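Uncharacterized protein lp_2219 (Lactobacillus plantarum, PDB 3HFQ) is of unknown function but adopts the seven-bladed beta-propeller fold of the lactonase family and may act on a lactone. Local coordinates at residues A[44-49]-A[89-94]; A[63-68]-A[119-124]; A[96-101]-A[113-118]; A[151-156]-A[166-171]. The protein carries 1 engineered substitution. One frame throughout, in Å; residues are numbered along the deposited sequence.

How the contacts relate
Three neighbouring four-stranded sheets, the blades 45-84, 90-128 and 143-182 of the propeller, carry all four contacts. Contacts 1 and 2 join the first blade to the second, contact 1 nearer the centre of the chain and contact 2 farther out; their centres are about 11 Å apart and their segments alternate along the sequence. Contact 3 is a hairpin inside the second blade, nested in the loop that contact 2 closes, the two centres about 9 Å apart. Contact 4, the equivalent hairpin of the third blade, comes last; its centre is about 14 Å from that of contact 3, although side chains touch. Hydrogen bonding builds each blade, while mainly side-chain packing joins blades 45-84 and 90-128.

Contact 1 (A[44-49]-A[89-94]); sequences YLALSA and AYVAVD
Tyr44 lays its ring beside that of Tyr90 where two blades meet, and it buries more surface here than any other residue of the contact. The two side chains point the same way with their planes 33° apart, an oblique pairing in which Tyr90 CD1 stands 3.5 Å above one face of the Tyr44 ring, offset toward the rim. The nearest atoms are Tyr90 CE1 and Tyr44 CE2, 3.4 Å apart; the Tyr90 hydroxyl is hydrogen-bonded to Asp147 OD2 of the following blade. An alanine in place of Tyr44 would probably open a gap on one side of the Tyr90 ring, leaving Tyr145, His191 and the Asp147 bond to hold it. Val91 fills the next position: its CG1 lies between the backbone N and the carbonyl carbon (chi1 60°), which brings it to 3.7 Å from Tyr44 O. The same methyl is 3.8 Å from Ala46 CB. Ala46 suits its place: Ala46 CB already lies 3.5 Å from Val91 O. Farther along, Val93 CG2 packs 4.0 Å from Ala46 CB and also reaches Leu47 O. Strands 45-47 and 90-94 run nearly parallel, 9° apart, and meet through side chains, as the innermost strands of consecutive blades do in a beta-propeller.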
loop_
_atom_site.group_PDB
_atom_site.type_symbol
_atom_site.label_atom_id
_atom_site.label_comp_id
_atom_site.label_asym_id
_atom_site.label_seq_id
_atom_site.Cartn_x
_atom_site.Cartn_y
_atom_site.Cartn_z
ATOM N N TYR A 44 -0.392 4.231 -7.285
ATOM C CA TYR A 44 -1.161 3.853 -6.106
ATOM C C TYR A 44 -2.556 4.448 -6.218
ATOM O O TYR A 44 -2.732 5.540 -6.762
ATOM C CB TYR A 44 -0.494 4.292 -4.799
ATOM C CG TYR A 44 -0.707 3.266 -3.700
ATOM C CD1 TYR A 44 0.065 2.105 -3.648
ATOM C CD2 TYR A 44 -1.716 3.424 -2.752
ATOM C CE1 TYR A 44 -0.165 1.119 -2.679
ATOM C CE2 TYR A 44 -1.958 2.447 -1.779
ATOM C CZ TYR A 44 -1.178 1.301 -1.749
ATOM O OH TYR A 44 -1.410 0.341 -0.787
ATOM N N LEU A 45 -3.538 3.715 -5.701
ATOM C CA LEU A 45 -4.938 4.110 -5.773
ATOM C C LEU A 45 -5.660 4.056 -4.430
ATOM O O LEU A 45 -5.319 3.248 -3.567
ATOM C CB LEU A 45 -5.672 3.174 -6.737
ATOM C CG LEU A 45 -5.037 2.939 -8.108
ATOM C CD1 LEU A 45 -5.766 1.797 -8.814
ATOM C CD2 LEU A 45 -5.102 4.222 -8.928
ATOM N N ALA A 46 -6.677 4.905 -4.282
ATOM C CA ALA A 46 -7.499 4.958 -3.073
ATOM C C ALA A 46 -8.941 5.246 -3.498
ATOM O O ALA A 46 -9.175 6.024 -4.423
ATOM C CB ALA A 46 -7.005 6.056 -2.129
ATOM N N LEU A 47 -9.898 4.623 -2.818
ATOM C CA LEU A 47 -11.312 4.796 -3.141
ATOM C C LEU A 47 -12.111 5.360 -1.973
ATOM O O LEU A 47 -11.807 5.084 -0.815
ATOM C CB LEU A 47 -11.925 3.454 -3.554
ATOM C CG LEU A 47 -11.618 2.898 -4.945
ATOM C CD1 LEU A 47 -11.947 1.413 -4.992
ATOM C CD2 LEU A 47 -12.429 3.668 -5.984
ATOM N N SER A 48 -13.130 6.157 -2.286
ATOM C CA SER A 48 -13.992 6.725 -1.256
ATOM C C SER A 48 -15.317 5.966 -1.285
ATOM O O SER A 48 -15.574 5.191 -2.209
ATOM C CB SER A 48 -14.250 8.211 -1.513
ATOM O OG SER A 48 -15.122 8.393 -2.617
ATOM N N ALA A 49 -16.151 6.189 -0.276
ATOM C CA ALA A 49 -17.445 5.523 -0.194
ATOM C C ALA A 49 -18.411 6.035 -1.264
ATOM O O ALA A 49 -19.434 5.409 -1.532
ATOM C CB ALA A 49 -18.047 5.724 1.196
ATOM N N ALA A 89 3.849 8.495 -3.775
ATOM C CA ALA A 89 3.967 7.038 -3.807
ATOM C C ALA A 89 2.842 6.290 -3.093
ATOM O O ALA A 89 2.716 5.073 -3.228
ATOM C CB ALA A 89 5.311 6.620 -3.213
ATOM N N TYR A 90 2.036 7.015 -2.326
ATOM C CA TYR A 90 0.932 6.415 -1.583
ATOM C C TYR A 90 -0.195 7.433 -1.491
ATOM O O TYR A 90 0.051 8.638 -1.500
ATOM C CB TYR A 90 1.397 6.044 -0.171
ATOM C CG TYR A 90 0.416 5.217 0.641
ATOM C CD1 TYR A 90 0.350 3.832 0.489
ATOM C CD2 TYR A 90 -0.437 5.817 1.571
ATOM C CE1 TYR A 90 -0.532 3.062 1.245
ATOM C CE2 TYR A 90 -1.331 5.055 2.333
ATOM C CZ TYR A 90 -1.371 3.679 2.164
ATOM O OH TYR A 90 -2.234 2.913 2.918
ATOM N N VAL A 91 -1.429 6.946 -1.408
ATOM C CA VAL A 91 -2.594 7.821 -1.286
ATOM C C VAL A 91 -3.677 7.082 -0.501
ATOM O O VAL A 91 -3.867 5.882 -0.686
ATOM C CB VAL A 91 -3.130 8.254 -2.687
ATOM C CG1 VAL A 91 -3.551 7.037 -3.503
ATOM C CG2 VAL A 91 -4.284 9.234 -2.525
ATOM N N ALA A 92 -4.360 7.792 0.394
ATOM C CA ALA A 92 -5.421 7.189 1.206
ATOM C C ALA A 92 -6.560 8.175 1.453
ATOM O O ALA A 92 -6.370 9.389 1.364
ATOM C CB ALA A 92 -4.850 6.712 2.543
ATOM N N VAL A 93 -7.740 7.648 1.779
ATOM C CA VAL A 93 -8.909 8.484 2.038
ATOM C C VAL A 93 -9.364 8.432 3.500
ATOM O O VAL A 93 -9.394 7.363 4.114
ATOM C CB VAL A 93 -10.112 8.062 1.144
ATOM C CG1 VAL A 93 -11.368 8.834 1.549
ATOM C CG2 VAL A 93 -9.793 8.330 -0.329
ATOM N N ASP A 94 -9.704 9.598 4.045
ATOM C CA ASP A 94 -10.205 9.726 5.413
ATOM C C ASP A 94 -11.691 10.034 5.228
ATOM O O ASP A 94 -12.056 11.172 4.931
ATOM C CB ASP A 94 -9.524 10.900 6.125
ATOM C CG ASP A 94 -9.869 10.972 7.603
ATOM O OD1 ASP A 94 -11.008 10.615 7.966
ATOM O OD2 ASP A 94 -9.003 11.395 8.400
#

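Contact 2 (A[63-68]-A[119-124]); sequences GGIAAW and GALTLT
Ile65 and Ala67 meet Leu121 in apolar packing between consecutive blades of the seven-bladed propeller, where strand 62-71 of one four-stranded sheet faces strand 121-128 of the next. The contact is small, burying 136 Å² in all, and side chains rather than backbone bonds join the two strands. Leu121 is its centre. Its CG, beside the backbone N and anti to the carbonyl carbon (chi1 -59°), is set facing Ala67, and CD1 reaches on to Ile65; on its own sheet the side chain packs against Met113 and Ile115. Ala67 presents a single methyl, whose CB lies 4.3 Å from Leu121 CG; the small residue lets the backbones draw near, with Ala67 CA and Ala120 CA 6.0 Å apart. That CB also lies 3.9 Å from Gly119 O, a carbonyl that accepts a hydrogen bond from the hydroxyl of Tyr54. Gly119 itself has a positive phi of 100°, where a CB would press on the preceding carbonyl oxygen, which explains the glycine. Near the same bend, the backbone N of Leu121 is satisfied by Asn79 OD1 from the facing blade. Ile65 divides its two branches: CD1 turns to Val91, while CG2 meets Leu121 CD1 at 3.8 Å.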
loop_
_atom_site.group_PDB
_atom_site.type_symbol
_atom_site.label_atom_id
_atom_site.label_comp_id
_atom_site.label_asym_id
_atom_site.label_seq_id
_atom_site.Cartn_x
_atom_site.Cartn_y
_atom_site.Cartn_z
ATOM N N GLY A 63 3.813 16.656 -10.240
ATOM C CA GLY A 63 3.236 15.415 -9.762
ATOM C C GLY A 63 2.290 15.669 -8.610
ATOM O O GLY A 63 2.407 16.677 -7.917
ATOM N N GLY A 64 1.352 14.757 -8.401
ATOM C CA GLY A 64 0.405 14.931 -7.316
ATOM C C GLY A 64 -0.670 13.867 -7.327
ATOM O O GLY A 64 -0.385 12.693 -7.559
ATOM N N ILE A 65 -1.909 14.284 -7.088
ATOM C CA ILE A 65 -3.042 13.366 -7.044
ATOM C C ILE A 65 -4.157 13.781 -7.999
ATOM O O ILE A 65 -4.471 14.965 -8.127
ATOM C CB ILE A 65 -3.637 13.304 -5.621
ATOM C CG1 ILE A 65 -2.563 12.852 -4.624
ATOM C CG2 ILE A 65 -4.842 12.364 -5.597
ATOM C CD1 ILE A 65 -2.068 11.422 -4.832
ATOM N N ALA A 66 -4.751 12.796 -8.665
ATOM C CA ALA A 66 -5.855 13.042 -9.588
ATOM C C ALA A 66 -7.117 12.463 -8.962
ATOM O O ALA A 66 -7.075 11.403 -8.336
ATOM C CB ALA A 66 -5.586 12.369 -10.932
ATOM N N ALA A 67 -8.232 13.168 -9.132
ATOM C CA ALA A 67 -9.516 12.740 -8.592
ATOM C C ALA A 67 -10.458 12.344 -9.722
ATOM O O ALA A 67 -10.595 13.070 -10.712
ATOM C CB ALA A 67 -10.138 13.869 -7.769
ATOM N N TRP A 68 -11.106 11.192 -9.568
ATOM C CA TRP A 68 -12.040 10.695 -10.571
ATOM C C TRP A 68 -13.330 10.222 -9.918
ATOM O O TRP A 68 -13.325 9.784 -8.769
ATOM C CB TRP A 68 -11.459 9.490 -11.326
ATOM C CG TRP A 68 -10.014 9.568 -11.679
ATOM C CD1 TRP A 68 -8.949 9.384 -10.841
ATOM C CD2 TRP A 68 -9.470 9.809 -12.975
ATOM N NE1 TRP A 68 -7.772 9.506 -11.538
ATOM C CE2 TRP A 68 -8.062 9.787 -12.851
ATOM C CE3 TRP A 68 -10.031 10.087 -14.231
ATOM C CZ2 TRP A 68 -7.207 9.978 -13.942
ATOM C CZ3 TRP A 68 -9.185 10.281 -15.315
ATOM C CH2 TRP A 68 -7.784 10.245 -15.157
ATOM N N GLY A 119 -16.250 15.575 -4.873
ATOM C CA GLY A 119 -15.108 14.677 -4.906
ATOM C C GLY A 119 -13.781 15.319 -5.263
ATOM O O GLY A 119 -12.724 14.726 -5.033
ATOM N N ALA A 120 -13.830 16.525 -5.823
ATOM C CA ALA A 120 -12.622 17.242 -6.219
ATOM C C ALA A 120 -11.750 17.559 -5.000
ATOM O O ALA A 120 -12.249 17.633 -3.879
ATOM C CB ALA A 120 -12.997 18.523 -6.953
ATOM N N LEU A 121 -10.453 17.761 -5.231
ATOM C CA LEU A 121 -9.508 18.032 -4.149
ATOM C C LEU A 121 -8.884 19.424 -4.116
ATOM O O LEU A 121 -8.810 20.117 -5.133
ATOM C CB LEU A 121 -8.372 17.008 -4.189
ATOM C CG LEU A 121 -8.748 15.536 -4.051
ATOM C CD1 LEU A 121 -7.484 14.689 -4.149
ATOM C CD2 LEU A 121 -9.452 15.303 -2.723
ATOM N N THR A 122 -8.437 19.811 -2.923
ATOM C CA THR A 122 -7.770 21.089 -2.689
ATOM C C THR A 122 -6.673 20.852 -1.656
ATOM O O THR A 122 -6.928 20.295 -0.583
ATOM C CB THR A 122 -8.726 22.155 -2.131
ATOM O OG1 THR A 122 -9.849 22.305 -3.008
ATOM C CG2 THR A 122 -8.009 23.497 -2.008
ATOM N N LEU A 123 -5.456 21.274 -1.978
ATOM C CA LEU A 123 -4.316 21.109 -1.075
ATOM C C LEU A 123 -4.483 21.948 0.190
ATOM O O LEU A 123 -4.889 23.109 0.123
ATOM C CB LEU A 123 -3.029 21.524 -1.790
ATOM C CG LEU A 123 -1.716 21.418 -1.011
ATOM C CD1 LEU A 123 -1.394 19.954 -0.729
ATOM C CD2 LEU A 123 -0.598 22.065 -1.825
ATOM N N THR A 124 -4.162 21.362 1.342
ATOM C CA THR A 124 -4.267 22.073 2.610
ATOM C C THR A 124 -2.956 22.117 3.391
ATOM O O THR A 124 -2.664 23.110 4.056
ATOM C CB THR A 124 -5.339 21.451 3.544
ATOM O OG1 THR A 124 -5.060 20.061 3.747
ATOM C CG2 THR A 124 -6.739 21.613 2.948
#

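Contact 3 (A[96-101]-A[113-118]); sequences ARQLVY and MKIAAD
Val100 and Met113, a selenomethionine in this crystal, form an antiparallel hydrogen-bonded pair in the hairpin of strands 99-104 and 109-115. Val100 N donates to Met113 O at 2.8 Å, and Met113 N returns a bond of 2.9 Å to Val100 O. Met113 O is approached a second time, by Leu99 CA at 3.2 Å in a CA-H...O contact. In the next bond Ile115 N gives to Gln98 O at 2.9 Å. Lys114 N, between them, turns outward to Thr122 O on the following strand. Gln98 and Leu99 both face Asp94 of strand 90-94, a G1 bulge, for which the positive phi of Gln98 (58°) is suited. Gln98 NE2 donates to Glu95 O. A water can donate to both Gln98 OE1 (2.7 Å) and Ile115 O (3.0 Å), though its protons may be shared among further acceptors. Ile115 crosses Val100 at about a right angle, its CD1 3.8 Å from Val100 CG2, and its CG1 rests against Gln98 O. Because the backbone groups largely satisfy one another, the aliphatic side chains can pack against neighbouring strands; at the open end of the hairpin, where the strands part, a side-chain amide and a water take over.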
loop_
_atom_site.group_PDB
_atom_site.type_symbol
_atom_site.label_atom_id
_atom_site.label_comp_id
_atom_site.label_asym_id
_atom_site.label_seq_id
_atom_site.Cartn_x
_atom_site.Cartn_y
_atom_site.Cartn_z
ATOM N N ALA A 96 -14.369 10.052 7.449
ATOM C CA ALA A 96 -14.939 10.937 8.465
ATOM C C ALA A 96 -14.582 12.412 8.288
ATOM O O ALA A 96 -15.456 13.276 8.378
ATOM C CB ALA A 96 -14.523 10.466 9.861
ATOM N N ARG A 97 -13.306 12.696 8.035
ATOM C CA ARG A 97 -12.843 14.074 7.864
ATOM C C ARG A 97 -12.938 14.585 6.426
ATOM O O ARG A 97 -12.761 15.778 6.179
ATOM C CB ARG A 97 -11.384 14.213 8.323
ATOM C CG ARG A 97 -11.113 13.884 9.787
ATOM C CD ARG A 97 -9.686 14.279 10.168
ATOM N NE ARG A 97 -9.380 14.031 11.577
ATOM C CZ ARG A 97 -8.842 12.907 12.045
ATOM N NH1 ARG A 97 -8.543 11.913 11.219
ATOM N NH2 ARG A 97 -8.594 12.780 13.343
ATOM N N GLN A 98 -13.206 13.687 5.486
ATOM C CA GLN A 98 -13.286 14.049 4.074
ATOM C C GLN A 98 -11.974 14.680 3.608
ATOM O O GLN A 98 -11.944 15.790 3.071
ATOM C CB GLN A 98 -14.470 14.991 3.829
ATOM C CG GLN A 98 -15.814 14.263 3.858
ATOM C CD GLN A 98 -15.953 13.266 2.715
ATOM O OE1 GLN A 98 -16.007 13.654 1.549
ATOM N NE2 GLN A 98 -16.005 11.977 3.047
ATOM N N LEU A 99 -10.888 13.945 3.835
ATOM C CA LEU A 99 -9.547 14.374 3.453
ATOM C C LEU A 99 -8.856 13.244 2.690
ATOM O O LEU A 99 -9.239 12.080 2.806
ATOM C CB LEU A 99 -8.708 14.687 4.700
ATOM C CG LEU A 99 -9.137 15.766 5.699
ATOM C CD1 LEU A 99 -8.195 15.735 6.902
ATOM C CD2 LEU A 99 -9.121 17.130 5.034
ATOM N N VAL A 100 -7.841 13.599 1.909
ATOM C CA VAL A 100 -7.051 12.621 1.163
ATOM C C VAL A 100 -5.598 12.842 1.576
ATOM O O VAL A 100 -5.126 13.979 1.610
ATOM C CB VAL A 100 -7.193 12.806 -0.374
ATOM C CG1 VAL A 100 -6.084 12.045 -1.105
ATOM C CG2 VAL A 100 -8.558 12.277 -0.834
ATOM N N TYR A 101 -4.903 11.763 1.919
ATOM C CA TYR A 101 -3.504 11.853 2.326
ATOM C C TYR A 101 -2.607 11.232 1.262
ATOM O O TYR A 101 -2.997 10.269 0.602
ATOM C CB TYR A 101 -3.273 11.092 3.633
ATOM C CG TYR A 101 -4.193 11.468 4.768
ATOM C CD1 TYR A 101 -4.124 12.725 5.366
ATOM C CD2 TYR A 101 -5.115 10.550 5.266
ATOM C CE1 TYR A 101 -4.965 13.062 6.432
ATOM C CE2 TYR A 101 -5.955 10.874 6.324
ATOM C CZ TYR A 101 -5.873 12.129 6.905
ATOM O OH TYR A 101 -6.724 12.451 7.937
HETATM N N MSE A 113 -5.082 16.888 1.592
HETATM C CA MSE A 113 -5.983 17.595 0.691
HETATM C C MSE A 113 -7.401 17.406 1.207
HETATM O O MSE A 113 -7.702 16.384 1.822
HETATM C CB MSE A 113 -5.870 17.016 -0.726
HETATM C CG MSE A 113 -4.535 17.281 -1.396
HETATM SE SE MSE A 113 -4.145 15.989 -2.768
HETATM C CE MSE A 113 -2.252 16.328 -2.993
ATOM N N LYS A 114 -8.269 18.383 0.966
ATOM C CA LYS A 114 -9.652 18.267 1.417
ATOM C C LYS A 114 -10.559 17.920 0.240
ATOM O O LYS A 114 -10.354 18.397 -0.873
ATOM C CB LYS A 114 -10.112 19.568 2.092
ATOM C CG LYS A 114 -10.056 20.806 1.218
ATOM C CD LYS A 114 -10.478 22.043 2.008
ATOM C CE LYS A 114 -10.500 23.289 1.132
ATOM N NZ LYS A 114 -10.829 24.517 1.912
ATOM N N ILE A 115 -11.558 17.081 0.496
ATOM C CA ILE A 115 -12.486 16.646 -0.542
ATOM C C ILE A 115 -13.709 17.560 -0.620
ATOM O O ILE A 115 -14.399 17.775 0.374
ATOM C CB ILE A 115 -12.967 15.202 -0.266
ATOM C CG1 ILE A 115 -11.758 14.285 -0.066
ATOM C CG2 ILE A 115 -13.835 14.707 -1.406
ATOM C CD1 ILE A 115 -12.113 12.906 0.457
ATOM N N ALA A 116 -13.972 18.097 -1.808
ATOM C CA ALA A 116 -15.125 18.970 -2.009
ATOM C C ALA A 116 -16.377 18.108 -2.141
ATOM O O ALA A 116 -16.288 16.882 -2.204
ATOM C CB ALA A 116 -14.937 19.819 -3.263
ATOM N N ALA A 117 -17.536 18.751 -2.192
ATOM C CA ALA A 117 -18.807 18.041 -2.297
ATOM C C ALA A 117 -18.895 17.096 -3.497
ATOM O O ALA A 117 -19.569 16.069 -3.431
ATOM C CB ALA A 117 -19.956 19.047 -2.342
ATOM N N ASP A 118 -18.213 17.428 -4.587
ATOM C CA ASP A 118 -18.271 16.584 -5.774
ATOM C C ASP A 118 -17.089 15.629 -5.904
ATOM O O ASP A 118 -16.939 14.954 -6.922
ATOM C CB ASP A 118 -18.385 17.455 -7.026
ATOM C CG ASP A 118 -17.125 18.243 -7.306
ATOM O OD1 ASP A 118 -16.273 18.367 -6.398
ATOM O OD2 ASP A 118 -16.990 18.748 -8.438
HETATM O O HOH W 1 -16.844 16.084 0.889
#

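Contact 4 (A[151-156]-A[166-171]); sequences DNRLAV and VYNVSD
Val156 and Tyr167 touch at the apolar centre of this hairpin: Val156 CG2, set beside the backbone N because CG1 is anti to it (chi1 178°), lies 3.5 Å from Tyr167 CD2. On the same face of the sheet Leu154 CB packs 3.9 Å from Val169 CG2, and Leu175 of the next strand touches both Leu154 and Tyr167. Branched and aromatic residues suit this face, which packs toward the preceding blade, where Tyr101 meets Leu154 and Val169. Leu154 and Tyr167 satisfy each other's backbone as a hydrogen-bonded pair, with Leu154 N to Tyr167 O and Tyr167 N to Leu154 O both 2.7 Å. Beyond them a water accepts from Val169 N at 2.9 Å.

The polar edge belongs to Arg153. Its aliphatic part covers Val166, with CB 3.8 Å from Val166 CG1, and its extended chain runs beside Asn168. NH1 donates to a lone pair of Asn168 OD1 at 2.7 Å, a bent bond (134° at the hydrogen), while NE forms a salt bridge with Asp151 OD2 at 2.7 Å and NH2 reaches Thr218 O. A leucine in place of Arg153 would probably leave Asp151 without its counter-charge and Asn168 OD1 without this donor. An antiparallel hairpin of the two middle strands is the core of each four-stranded blade in a beta-propeller.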
loop_
_atom_site.group_PDB
_atom_site.type_symbol
_atom_site.label_atom_id
_atom_site.label_comp_id
_atom_site.label_asym_id
_atom_site.label_seq_id
_atom_site.Cartn_x
_atom_site.Cartn_y
_atom_site.Cartn_z
ATOM N N ASP A 151 -7.329 5.003 16.254
ATOM C CA ASP A 151 -7.976 6.147 16.890
ATOM C C ASP A 151 -7.949 7.395 16.010
ATOM O O ASP A 151 -8.053 8.523 16.490
ATOM C CB ASP A 151 -7.346 6.420 18.265
ATOM C CG ASP A 151 -5.864 6.718 18.189
ATOM O OD1 ASP A 151 -5.203 6.271 17.228
ATOM O OD2 ASP A 151 -5.355 7.385 19.113
ATOM N N ASN A 152 -7.807 7.159 14.711
ATOM C CA ASN A 152 -7.812 8.200 13.694
ATOM C C ASN A 152 -6.710 9.250 13.677
ATOM O O ASN A 152 -6.930 10.386 13.259
ATOM C CB ASN A 152 -9.188 8.862 13.672
ATOM C CG ASN A 152 -10.271 7.901 13.218
ATOM O OD1 ASN A 152 -10.280 7.464 12.067
ATOM N ND2 ASN A 152 -11.172 7.549 14.125
ATOM N N ARG A 153 -5.525 8.868 14.141
ATOM C CA ARG A 153 -4.379 9.755 14.070
ATOM C C ARG A 153 -3.775 9.289 12.740
ATOM O O ARG A 153 -4.308 8.363 12.124
ATOM C CB ARG A 153 -3.414 9.509 15.230
ATOM C CG ARG A 153 -4.017 9.773 16.616
ATOM C CD ARG A 153 -2.966 9.537 17.691
ATOM N NE ARG A 153 -3.535 9.321 19.024
ATOM C CZ ARG A 153 -3.596 10.239 19.985
ATOM N NH1 ARG A 153 -3.127 11.462 19.781
ATOM N NH2 ARG A 153 -4.106 9.922 21.172
ATOM N N LEU A 154 -2.692 9.907 12.284
ATOM C CA LEU A 154 -2.102 9.509 11.009
ATOM C C LEU A 154 -0.697 8.951 11.171
ATOM O O LEU A 154 0.189 9.622 11.693
ATOM C CB LEU A 154 -2.052 10.697 10.038
ATOM C CG LEU A 154 -1.640 10.369 8.597
ATOM C CD1 LEU A 154 -2.837 9.756 7.865
ATOM C CD2 LEU A 154 -1.173 11.639 7.865
ATOM N N ALA A 155 -0.506 7.713 10.730
ATOM C CA ALA A 155 0.799 7.074 10.800
ATOM C C ALA A 155 1.519 7.425 9.505
ATOM O O ALA A 155 0.981 7.212 8.417
ATOM C CB ALA A 155 0.642 5.566 10.930
ATOM N N VAL A 156 2.724 7.973 9.629
ATOM C CA VAL A 156 3.526 8.380 8.477
ATOM C C VAL A 156 4.888 7.692 8.567
ATOM O O VAL A 156 5.621 7.880 9.533
ATOM C CB VAL A 156 3.696 9.923 8.462
ATOM C CG1 VAL A 156 4.568 10.356 7.284
ATOM C CG2 VAL A 156 2.322 10.588 8.376
ATOM N N VAL A 166 3.627 9.522 14.061
ATOM C CA VAL A 166 2.196 9.485 14.296
ATOM C C VAL A 166 1.828 10.954 14.446
ATOM O O VAL A 166 2.418 11.663 15.262
ATOM C CB VAL A 166 1.811 8.727 15.573
ATOM C CG1 VAL A 166 0.313 8.890 15.827
ATOM C CG2 VAL A 166 2.142 7.245 15.415
ATOM N N TYR A 167 0.876 11.408 13.633
ATOM C CA TYR A 167 0.422 12.798 13.642
ATOM C C TYR A 167 -1.056 12.920 13.977
ATOM O O TYR A 167 -1.858 12.069 13.599
ATOM C CB TYR A 167 0.592 13.431 12.259
ATOM C CG TYR A 167 2.000 13.744 11.830
ATOM C CD1 TYR A 167 2.597 14.958 12.171
ATOM C CD2 TYR A 167 2.720 12.851 11.041
ATOM C CE1 TYR A 167 3.887 15.272 11.740
ATOM C CE2 TYR A 167 4.006 13.152 10.607
ATOM C CZ TYR A 167 4.580 14.365 10.955
ATOM O OH TYR A 167 5.850 14.663 10.519
ATOM N N ASN A 168 -1.413 13.997 14.668
ATOM C CA ASN A 168 -2.809 14.262 14.966
ATOM C C ASN A 168 -3.274 15.070 13.764
ATOM O O ASN A 168 -2.487 15.820 13.183
ATOM C CB ASN A 168 -2.950 15.075 16.249
ATOM C CG ASN A 168 -2.575 14.271 17.475
ATOM O OD1 ASN A 168 -3.011 13.130 17.629
ATOM N ND2 ASN A 168 -1.769 14.855 18.352
ATOM N N VAL A 169 -4.534 14.910 13.375
ATOM C CA VAL A 169 -5.057 15.620 12.212
ATOM C C VAL A 169 -6.176 16.571 12.615
ATOM O O VAL A 169 -7.061 16.199 13.382
ATOM C CB VAL A 169 -5.626 14.629 11.171
ATOM C CG1 VAL A 169 -5.930 15.352 9.870
ATOM C CG2 VAL A 169 -4.646 13.492 10.944
ATOM N N SER A 170 -6.131 17.795 12.097
ATOM C CA SER A 170 -7.165 18.781 12.401
ATOM C C SER A 170 -8.260 18.680 11.342
ATOM O O SER A 170 -8.039 18.108 10.272
ATOM C CB SER A 170 -6.579 20.194 12.396
ATOM O OG SER A 170 -6.245 20.604 11.082
ATOM N N ASP A 171 -9.438 19.227 11.640
ATOM C CA ASP A 171 -10.549 19.188 10.695
ATOM C C ASP A 171 -10.202 19.942 9.416
ATOM O O ASP A 171 -10.620 19.556 8.324
ATOM C CB ASP A 171 -11.809 19.818 11.302
ATOM C CG ASP A 171 -12.337 19.045 12.491
ATOM O OD1 ASP A 171 -11.997 17.853 12.634
ATOM O OD2 ASP A 171 -13.109 19.634 13.275
HETATM O O HOH W 2 -5.937 13.104 15.167
#